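Local coordinates for thioesterase domain-containing protein (Pyrococcus horikoshii, PDB 1IXL) that is of unknown function but has a hot-dog fold and may hydrolyse acyl-CoA thioesters, at residues Y27-L32 with V88-I93; M60-E65 with K101-K106; V83-V88 with V107-E112. All blocks are in the same frame, centred on the assembly; numbering follows the deposited sequence.

Along the chain the segments run 27-32, 60-65, 83-88, 88-93, 101-106 and 107-112: all three first segments come before the second ones, so the contacts interleave. Segments 83-88 and 88-93 share Val88, and 101-106 runs straight into 107-112. Contacts 1 and 3, their centres about 12 Å apart, both use strand 86-97; contact 1 pairs it with 27-33, contact 3 with 100-109. Contact 2 sets strand 100-109 against the end of helix 48-63. Its centre is about 8 Å from that of contact 1 and about 19 Å from that of contact 3, across the chain's centre. Together they outline a hot-dog fold: neighbouring strands of one antiparallel sheet, with the long helix packed against it.

Contact 1 (Y27-L32 with V88-I93); sequences YAEVEL and VAKAKI
Four backbone hydrogen bonds lock Tyr27-Leu32 to Val88-Ile93 as antiparallel strands. Ala28 and Ala91 exchange one pair, with Ala91 N reaching Ala28 O at 2.9 Å and 177°, nearly straight; Val30 and Ala89 exchange the other, Ala89 N lying 2.8 Å from Val30 O. The side chains of these four residues share the packed face. There Ala91 meets Ala58, Ala28 meets Leu61, and Val30 and Ala89 both meet Leu54. This is the layering of the hot-dog fold, in which the sheet wraps the long helix 48-63; the single methyls of the alanines let the helix come close, while the branched Val30 suits a strand.

The other face is more open, partly exposed to solvent, and held by polar bonds and a water. Tyr27 has CG anti to its backbone N (chi1 -179°), which swings the ring across to the partner strand. Tyr27 CD1 rests 3.3 Å from Ala91 O, and Tyr27 OH lies 3.5 Å from Lys90 CD. Lys92 CB sits at the ring edge, but the rest of this exposed lysine leads away. Tyr27 OH donates a very short bond of 2.4 Å to Glu29 OE2, which lies in the ring plane and accepts on its anti lone pair. A water also donates to this oxygen, so two donors grip it and probably help keep it ionised. The extended chains of Glu29 and Lys90 run alongside each other, yet Glu29 OE2 and Lys90 NZ stay 4.5 Å apart, too far for a salt bridge; the water spans them, weakly at the lysine, which also makes a cation-pi contact with Tyr108. A leucine at Tyr27 would remove the hydroxyl and would probably leave Glu29 less firmly oriented. Further along, Glu31 turns its carboxylate to Lys86.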
loop_
_atom_site.group_PDB
_atom_site.type_symbol
_atom_site.label_atom_id
_atom_site.label_comp_id
_atom_site.label_asym_id
_atom_site.label_seq_id
_atom_site.Cartn_x
_atom_site.Cartn_y
_atom_site.Cartn_z
ATOM N N TYR A 27 -6.760 -9.620 -1.785
ATOM C CA TYR A 27 -5.553 -9.518 -0.961
ATOM C C TYR A 27 -4.290 -9.251 -1.784
ATOM O O TYR A 27 -4.131 -9.755 -2.900
ATOM C CB TYR A 27 -5.409 -10.821 -0.170
ATOM C CG TYR A 27 -4.223 -10.896 0.771
ATOM C CD1 TYR A 27 -4.306 -10.388 2.064
ATOM C CD2 TYR A 27 -3.011 -11.452 0.354
ATOM C CE1 TYR A 27 -3.218 -10.424 2.923
ATOM C CE2 TYR A 27 -1.907 -11.490 1.215
ATOM C CZ TYR A 27 -2.026 -10.972 2.495
ATOM O OH TYR A 27 -0.960 -11.009 3.366
ATOM N N ALA A 28 -3.388 -8.440 -1.241
ATOM C CA ALA A 28 -2.143 -8.150 -1.953
ATOM C C ALA A 28 -1.009 -7.839 -0.989
ATOM O O ALA A 28 -1.238 -7.405 0.138
ATOM C CB ALA A 28 -2.334 -6.994 -2.906
ATOM N N GLU A 29 0.213 -8.096 -1.449
ATOM C CA GLU A 29 1.407 -7.837 -0.667
ATOM C C GLU A 29 2.397 -7.126 -1.571
ATOM O O GLU A 29 2.615 -7.525 -2.723
ATOM C CB GLU A 29 2.009 -9.140 -0.123
ATOM C CG GLU A 29 1.127 -9.836 0.914
ATOM C CD GLU A 29 1.796 -11.055 1.526
ATOM O OE1 GLU A 29 2.961 -11.344 1.156
ATOM O OE2 GLU A 29 1.160 -11.714 2.382
ATOM N N VAL A 30 2.986 -6.057 -1.042
ATOM C CA VAL A 30 3.943 -5.250 -1.786
ATOM C C VAL A 30 5.128 -4.952 -0.859
ATOM O O VAL A 30 4.940 -4.644 0.312
ATOM C CB VAL A 30 3.309 -3.905 -2.224
ATOM C CG1 VAL A 30 4.266 -3.159 -3.136
ATOM C CG2 VAL A 30 1.957 -4.151 -2.919
ATOM N N GLU A 31 6.342 -5.049 -1.381
ATOM C CA GLU A 31 7.517 -4.807 -0.557
ATOM C C GLU A 31 8.266 -3.569 -1.024
ATOM O O GLU A 31 8.216 -3.196 -2.204
ATOM C CB GLU A 31 8.452 -6.021 -0.590
ATOM C CG GLU A 31 8.855 -6.453 -1.984
ATOM C CD GLU A 31 9.966 -7.508 -1.977
ATOM O OE1 GLU A 31 9.910 -8.423 -1.127
ATOM O OE2 GLU A 31 10.881 -7.420 -2.826
ATOM N N LEU A 32 8.955 -2.928 -0.087
ATOM C CA LEU A 32 9.713 -1.734 -0.414
ATOM C C LEU A 32 11.007 -1.687 0.386
ATOM O O LEU A 32 10.999 -1.854 1.613
ATOM C CB LEU A 32 8.895 -0.475 -0.098
ATOM C CG LEU A 32 9.567 0.905 -0.217
ATOM C CD1 LEU A 32 9.914 1.202 -1.665
ATOM C CD2 LEU A 32 8.604 1.985 0.297
ATOM N N VAL A 88 7.182 -4.579 4.148
ATOM C CA VAL A 88 6.197 -5.354 3.399
ATOM C C VAL A 88 4.785 -4.959 3.851
ATOM O O VAL A 88 4.426 -5.113 5.007
ATOM C CB VAL A 88 6.336 -6.877 3.602
ATOM C CG1 VAL A 88 5.250 -7.606 2.781
ATOM C CG2 VAL A 88 7.723 -7.349 3.185
ATOM N N ALA A 89 3.987 -4.455 2.924
ATOM C CA ALA A 89 2.624 -4.080 3.243
ATOM C C ALA A 89 1.698 -5.234 2.843
ATOM O O ALA A 89 1.814 -5.759 1.740
ATOM C CB ALA A 89 2.257 -2.816 2.477
ATOM N N LYS A 90 0.809 -5.625 3.757
ATOM C CA LYS A 90 -0.175 -6.676 3.531
ATOM C C LYS A 90 -1.570 -6.046 3.622
ATOM O O LYS A 90 -1.978 -5.567 4.672
ATOM C CB LYS A 90 0.013 -7.800 4.560
ATOM C CG LYS A 90 1.421 -8.416 4.446
ATOM C CD LYS A 90 1.647 -9.631 5.337
ATOM C CE LYS A 90 3.139 -9.994 5.319
ATOM N NZ LYS A 90 3.410 -11.159 6.215
ATOM N N ALA A 91 -2.282 -6.052 2.499
ATOM C CA ALA A 91 -3.610 -5.436 2.377
ATOM C C ALA A 91 -4.740 -6.431 2.112
ATOM O O ALA A 91 -4.629 -7.263 1.227
ATOM C CB ALA A 91 -3.576 -4.406 1.249
ATOM N N LYS A 92 -5.825 -6.341 2.880
ATOM C CA LYS A 92 -6.966 -7.239 2.673
ATOM C C LYS A 92 -8.291 -6.477 2.690
ATOM O O LYS A 92 -8.493 -5.601 3.523
ATOM C CB LYS A 92 -7.009 -8.332 3.744
ATOM C CG LYS A 92 -8.211 -9.293 3.556
ATOM C CD LYS A 92 -8.158 -10.496 4.473
ATOM C CE LYS A 92 -8.330 -10.125 5.934
ATOM N NZ LYS A 92 -8.546 -11.360 6.769
ATOM N N ILE A 93 -9.175 -6.779 1.742
ATOM C CA ILE A 93 -10.475 -6.134 1.719
ATOM C C ILE A 93 -11.206 -6.708 2.930
ATOM O O ILE A 93 -11.334 -7.923 3.051
ATOM C CB ILE A 93 -11.258 -6.480 0.447
ATOM C CG1 ILE A 93 -10.571 -5.855 -0.771
ATOM C CG2 ILE A 93 -12.687 -5.958 0.559
ATOM C CD1 ILE A 93 -11.252 -6.202 -2.093
HETATM O O HOH W 1 2.380 -13.541 4.134
#

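Contact 2 (M60-E65 with K101-K106); sequences MLAVNE and KIVEVK
The carboxylate of Glu65 is the flat group that takes part here, and its two oxygens serve different partners. Glu65 OE1 lies 3.9 Å from Lys101 NZ, a long salt bridge; OE2 has a weak, long ion pair with Arg7. Bent at chi2 (91°), the glutamate chain crosses the lysine at about a right angle, and only OE1 and NZ come near each other.

Lys101 reaches that position by folding. Its CG is anti to the carbonyl carbon, and the chain bends at chi2 (-74°) and again at chi4 (53°), which carries it across Val63. Lys101 CB lies 3.9 Å from Val63 CG2, and Lys101 CG is 4.1 Å from the same Val63 CG2. The ammonium then passes the other methyl, Lys101 NZ being 3.7 Å from Val63 CG1. A lysine suits this place because its methylenes can cover a valine while its charge reaches the carboxylate beyond.

These residues sit where helix 48-63, the central helix of the hot-dog fold, lies over strand 100-109 of the sheet. Among Ala62, Val63 and Val103 the interface is apolar: Val63 CG2 meets Val103 CG2 at 4.0 Å, and Ala62 CB meets Val103 CG1 at 4.0 Å. The two methyls of Val103 thus divide between two successive helix residues, with the small Ala62 admitting the strand closely. Asn64 then leaves the helix with positive phi, which asparagine tolerates well, and its amide bonds to the backbone of Arg7 and Glu5.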
loop_
_atom_site.group_PDB
_atom_site.type_symbol
_atom_site.label_atom_id
_atom_site.label_comp_id
_atom_site.label_asym_id
_atom_site.label_seq_id
_atom_site.Cartn_x
_atom_site.Cartn_y
_atom_site.Cartn_z
HETATM N N MSE A 60 -4.684 -0.528 -3.117
HETATM C CA MSE A 60 -5.183 -0.452 -4.480
HETATM C C MSE A 60 -5.093 -1.839 -5.130
HETATM O O MSE A 60 -5.954 -2.207 -5.936
HETATM C CB MSE A 60 -4.368 0.550 -5.316
HETATM C CG MSE A 60 -4.389 2.013 -4.829
HETATM SE SE MSE A 60 -6.014 2.822 -4.888
HETATM C CE MSE A 60 -6.673 2.253 -3.528
ATOM N N LEU A 61 -4.058 -2.612 -4.801
ATOM C CA LEU A 61 -3.927 -3.951 -5.403
ATOM C C LEU A 61 -4.793 -4.995 -4.733
ATOM O O LEU A 61 -5.081 -6.031 -5.331
ATOM C CB LEU A 61 -2.460 -4.418 -5.447
ATOM C CG LEU A 61 -1.579 -3.504 -6.313
ATOM C CD1 LEU A 61 -0.172 -4.084 -6.481
ATOM C CD2 LEU A 61 -2.223 -3.320 -7.665
ATOM N N ALA A 62 -5.213 -4.747 -3.497
ATOM C CA ALA A 62 -6.097 -5.692 -2.843
ATOM C C ALA A 62 -7.455 -5.603 -3.566
ATOM O O ALA A 62 -8.210 -6.575 -3.598
ATOM C CB ALA A 62 -6.243 -5.368 -1.363
ATOM N N VAL A 63 -7.766 -4.445 -4.151
ATOM C CA VAL A 63 -9.032 -4.305 -4.891
ATOM C C VAL A 63 -8.752 -4.698 -6.333
ATOM O O VAL A 63 -9.526 -5.420 -6.951
ATOM C CB VAL A 63 -9.571 -2.869 -4.824
ATOM C CG1 VAL A 63 -10.856 -2.745 -5.670
ATOM C CG2 VAL A 63 -9.851 -2.503 -3.352
ATOM N N ASN A 64 -7.646 -4.189 -6.863
ATOM C CA ASN A 64 -7.175 -4.524 -8.199
ATOM C C ASN A 64 -8.205 -4.390 -9.313
ATOM O O ASN A 64 -8.401 -5.303 -10.112
ATOM C CB ASN A 64 -6.604 -5.950 -8.185
ATOM C CG ASN A 64 -5.784 -6.268 -9.425
ATOM O OD1 ASN A 64 -5.107 -5.398 -9.973
ATOM N ND2 ASN A 64 -5.831 -7.530 -9.870
ATOM N N GLU A 65 -8.841 -3.230 -9.361
ATOM C CA GLU A 65 -9.834 -2.918 -10.372
ATOM C C GLU A 65 -9.204 -1.723 -11.079
ATOM O O GLU A 65 -8.694 -0.827 -10.422
ATOM C CB GLU A 65 -11.136 -2.526 -9.684
ATOM C CG GLU A 65 -12.349 -2.936 -10.430
ATOM C CD GLU A 65 -12.835 -4.309 -10.032
ATOM O OE1 GLU A 65 -13.538 -4.406 -8.996
ATOM O OE2 GLU A 65 -12.511 -5.284 -10.747
ATOM N N LYS A 101 -14.907 -0.148 -1.116
ATOM C CA LYS A 101 -14.219 -1.248 -0.466
ATOM C C LYS A 101 -13.410 -0.734 0.729
ATOM O O LYS A 101 -12.707 0.260 0.615
ATOM C CB LYS A 101 -13.267 -1.901 -1.465
ATOM C CG LYS A 101 -13.892 -2.178 -2.835
ATOM C CD LYS A 101 -14.841 -3.364 -2.772
ATOM C CE LYS A 101 -15.374 -3.746 -4.154
ATOM N NZ LYS A 101 -14.294 -3.962 -5.154
ATOM N N ILE A 102 -13.529 -1.389 1.876
ATOM C CA ILE A 102 -12.751 -0.985 3.046
ATOM C C ILE A 102 -11.600 -1.991 3.118
ATOM O O ILE A 102 -11.816 -3.196 3.196
ATOM C CB ILE A 102 -13.588 -1.026 4.334
ATOM C CG1 ILE A 102 -14.726 -0.008 4.240
ATOM C CG2 ILE A 102 -12.720 -0.687 5.538
ATOM C CD1 ILE A 102 -15.717 -0.070 5.422
ATOM N N VAL A 103 -10.372 -1.494 3.061
ATOM C CA VAL A 103 -9.209 -2.371 3.064
ATOM C C VAL A 103 -8.352 -2.091 4.282
ATOM O O VAL A 103 -8.062 -0.940 4.583
ATOM C CB VAL A 103 -8.375 -2.120 1.804
ATOM C CG1 VAL A 103 -7.153 -3.024 1.783
ATOM C CG2 VAL A 103 -9.255 -2.336 0.569
ATOM N N GLU A 104 -7.967 -3.136 4.996
ATOM C CA GLU A 104 -7.115 -2.947 6.155
ATOM C C GLU A 104 -5.702 -3.228 5.660
ATOM O O GLU A 104 -5.487 -4.145 4.865
ATOM C CB GLU A 104 -7.488 -3.927 7.273
ATOM C CG GLU A 104 -6.562 -3.844 8.481
ATOM C CD GLU A 104 -7.063 -4.659 9.659
ATOM O OE1 GLU A 104 -7.427 -5.841 9.445
ATOM O OE2 GLU A 104 -7.089 -4.119 10.792
ATOM N N VAL A 105 -4.740 -2.429 6.093
ATOM C CA VAL A 105 -3.369 -2.652 5.662
ATOM C C VAL A 105 -2.448 -2.554 6.868
ATOM O O VAL A 105 -2.627 -1.708 7.751
ATOM C CB VAL A 105 -2.892 -1.589 4.615
ATOM C CG1 VAL A 105 -1.487 -1.908 4.175
ATOM C CG2 VAL A 105 -3.810 -1.559 3.402
ATOM N N LYS A 106 -1.474 -3.443 6.910
ATOM C CA LYS A 106 -0.496 -3.424 7.975
ATOM C C LYS A 106 0.835 -3.497 7.258
ATOM O O LYS A 106 1.001 -4.293 6.331
ATOM C CB LYS A 106 -0.683 -4.625 8.917
ATOM C CG LYS A 106 -1.753 -4.388 9.970
ATOM C CD LYS A 106 -1.597 -5.333 11.148
ATOM C CE LYS A 106 -2.635 -6.427 11.124
ATOM N NZ LYS A 106 -3.986 -5.832 11.300
#

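Contact 3 (V83-V88 with V107-E112); sequences VGDKLV and VYREEE
Asp85 and Arg109 cross obliquely, their carboxylate and guanidinium planes turned 73° apart. Arg109 NH1 donates to Asp85 OD2 at 2.8 Å, nearly in the plane of its own guanidinium but coming from above the carboxylate plane. One oxygen, OD2, takes this bond and also accepts from Lys82 N, while NH1 has a second acceptor in Pro80 O. The bend at chi3 (56°) lays Arg109 CD against the aspartate, 3.2 Å from Asp85 OD2, and turns the other edge of the guanidinium to Glu112. There NE and NH2 grip the two carboxylate oxygens side-on, Arg109 NH2 lying 2.9 Å from Glu112 OE2. Arginine suits the place because its several N-H groups can hold two acids at once; the positive guanidinium probably offsets their negative charges and favours their ionised state.

Leu87 and Arg109 run side by side, pointing the same way. Leu87 CB packs on Val107 CG1 at 3.9 Å, and both residues touch Leu54 of helix 48-63. In the hydrogen-bonded pair Val88 and Tyr108, Tyr108 N reaches Val88 O at 2.8 Å from above the carbonyl plane, and that oxygen also lies at the edge of the tyrosine ring. A water joins Lys86 O to Glu110 N. The contact forms the open end of the antiparallel hairpin 86-97/100-109, where a type II' turn, Arg109-Glu112, leads on to strand 112-123 of the hot-dog sheet.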
loop_
_atom_site.group_PDB
_atom_site.type_symbol
_atom_site.label_atom_id
_atom_site.label_comp_id
_atom_site.label_asym_id
_atom_site.label_seq_id
_atom_site.Cartn_x
_atom_site.Cartn_y
_atom_site.Cartn_z
ATOM N N VAL A 83 16.251 4.266 7.180
ATOM C CA VAL A 83 16.765 3.936 5.845
ATOM C C VAL A 83 17.479 2.599 5.918
ATOM O O VAL A 83 18.262 2.368 6.836
ATOM C CB VAL A 83 17.768 4.987 5.328
ATOM C CG1 VAL A 83 18.573 4.410 4.157
ATOM C CG2 VAL A 83 17.026 6.238 4.886
ATOM N N GLY A 84 17.208 1.723 4.956
ATOM C CA GLY A 84 17.814 0.406 4.979
ATOM C C GLY A 84 16.798 -0.647 5.391
ATOM O O GLY A 84 17.000 -1.835 5.140
ATOM N N ASP A 85 15.716 -0.227 6.044
ATOM C CA ASP A 85 14.670 -1.168 6.434
ATOM C C ASP A 85 13.987 -1.649 5.157
ATOM O O ASP A 85 13.853 -0.901 4.194
ATOM C CB ASP A 85 13.595 -0.502 7.326
ATOM C CG ASP A 85 14.084 -0.185 8.729
ATOM O OD1 ASP A 85 15.213 -0.590 9.100
ATOM O OD2 ASP A 85 13.320 0.462 9.474
ATOM N N LYS A 86 13.581 -2.910 5.151
ATOM C CA LYS A 86 12.859 -3.484 4.033
ATOM C C LYS A 86 11.460 -3.621 4.621
ATOM O O LYS A 86 11.293 -4.207 5.707
ATOM C CB LYS A 86 13.391 -4.869 3.676
ATOM C CG LYS A 86 12.574 -5.569 2.595
ATOM C CD LYS A 86 12.738 -7.076 2.676
ATOM C CE LYS A 86 11.549 -7.787 2.067
ATOM N NZ LYS A 86 11.338 -7.316 0.675
ATOM N N LEU A 87 10.469 -3.078 3.928
ATOM C CA LEU A 87 9.093 -3.113 4.414
ATOM C C LEU A 87 8.177 -3.944 3.532
ATOM O O LEU A 87 8.377 -4.005 2.325
ATOM C CB LEU A 87 8.519 -1.691 4.478
ATOM C CG LEU A 87 9.335 -0.598 5.189
ATOM C CD1 LEU A 87 8.587 0.755 5.078
ATOM C CD2 LEU A 87 9.549 -0.969 6.664
ATOM N N VAL A 88 7.182 -4.579 4.148
ATOM C CA VAL A 88 6.197 -5.354 3.399
ATOM C C VAL A 88 4.785 -4.959 3.851
ATOM O O VAL A 88 4.426 -5.113 5.007
ATOM C CB VAL A 88 6.336 -6.877 3.602
ATOM C CG1 VAL A 88 5.250 -7.606 2.781
ATOM C CG2 VAL A 88 7.723 -7.349 3.185
ATOM N N VAL A 107 1.762 -2.627 7.642
ATOM C CA VAL A 107 3.065 -2.645 7.018
ATOM C C VAL A 107 4.028 -3.234 8.041
ATOM O O VAL A 107 4.056 -2.784 9.186
ATOM C CB VAL A 107 3.519 -1.242 6.623
ATOM C CG1 VAL A 107 4.914 -1.311 5.989
ATOM C CG2 VAL A 107 2.505 -0.631 5.631
ATOM N N TYR A 108 4.798 -4.237 7.615
ATOM C CA TYR A 108 5.753 -4.930 8.492
ATOM C C TYR A 108 7.217 -4.732 8.146
ATOM O O TYR A 108 7.578 -4.486 6.992
ATOM C CB TYR A 108 5.521 -6.456 8.446
ATOM C CG TYR A 108 4.134 -6.921 8.843
ATOM C CD1 TYR A 108 3.059 -6.839 7.948
ATOM C CD2 TYR A 108 3.886 -7.402 10.126
ATOM C CE1 TYR A 108 1.766 -7.218 8.332
ATOM C CE2 TYR A 108 2.608 -7.788 10.521
ATOM C CZ TYR A 108 1.549 -7.692 9.625
ATOM O OH TYR A 108 0.280 -8.055 10.031
ATOM N N ARG A 109 8.063 -4.854 9.163
ATOM C CA ARG A 109 9.513 -4.827 8.970
ATOM C C ARG A 109 9.773 -6.157 9.671
ATOM O O ARG A 109 9.779 -6.228 10.892
ATOM C CB ARG A 109 10.181 -3.679 9.723
ATOM C CG ARG A 109 11.707 -3.695 9.593
ATOM C CD ARG A 109 12.281 -2.487 10.281
ATOM N NE ARG A 109 11.844 -2.444 11.666
ATOM C CZ ARG A 109 11.635 -1.318 12.335
ATOM N NH1 ARG A 109 11.825 -0.151 11.732
ATOM N NH2 ARG A 109 11.228 -1.356 13.597
ATOM N N GLU A 110 9.922 -7.215 8.878
ATOM C CA GLU A 110 10.068 -8.563 9.411
ATOM C C GLU A 110 8.764 -8.839 10.170
ATOM O O GLU A 110 7.695 -8.839 9.549
ATOM C CB GLU A 110 11.309 -8.661 10.298
ATOM C CG GLU A 110 12.572 -8.286 9.517
ATOM C CD GLU A 110 13.846 -8.603 10.251
ATOM O OE1 GLU A 110 14.006 -8.139 11.399
ATOM O OE2 GLU A 110 14.701 -9.315 9.675
ATOM N N GLU A 111 8.808 -9.039 11.483
ATOM C CA GLU A 111 7.559 -9.320 12.209
ATOM C C GLU A 111 6.902 -8.118 12.873
ATOM O O GLU A 111 5.761 -8.196 13.321
ATOM C CB GLU A 111 7.787 -10.397 13.282
ATOM C CG GLU A 111 8.124 -11.774 12.743
ATOM C CD GLU A 111 7.081 -12.280 11.773
ATOM O OE1 GLU A 111 7.015 -11.743 10.642
ATOM O OE2 GLU A 111 6.324 -13.208 12.143
ATOM N N GLU A 112 7.618 -7.007 12.941
ATOM C CA GLU A 112 7.087 -5.815 13.584
ATOM C C GLU A 112 6.155 -4.998 12.692
ATOM O O GLU A 112 6.409 -4.827 11.504
ATOM C CB GLU A 112 8.223 -4.889 14.001
ATOM C CG GLU A 112 9.431 -5.550 14.616
ATOM C CD GLU A 112 10.638 -4.626 14.569
ATOM O OE1 GLU A 112 11.590 -4.911 13.800
ATOM O OE2 GLU A 112 10.626 -3.605 15.286
HETATM O O HOH W 2 10.237 -6.709 6.173
#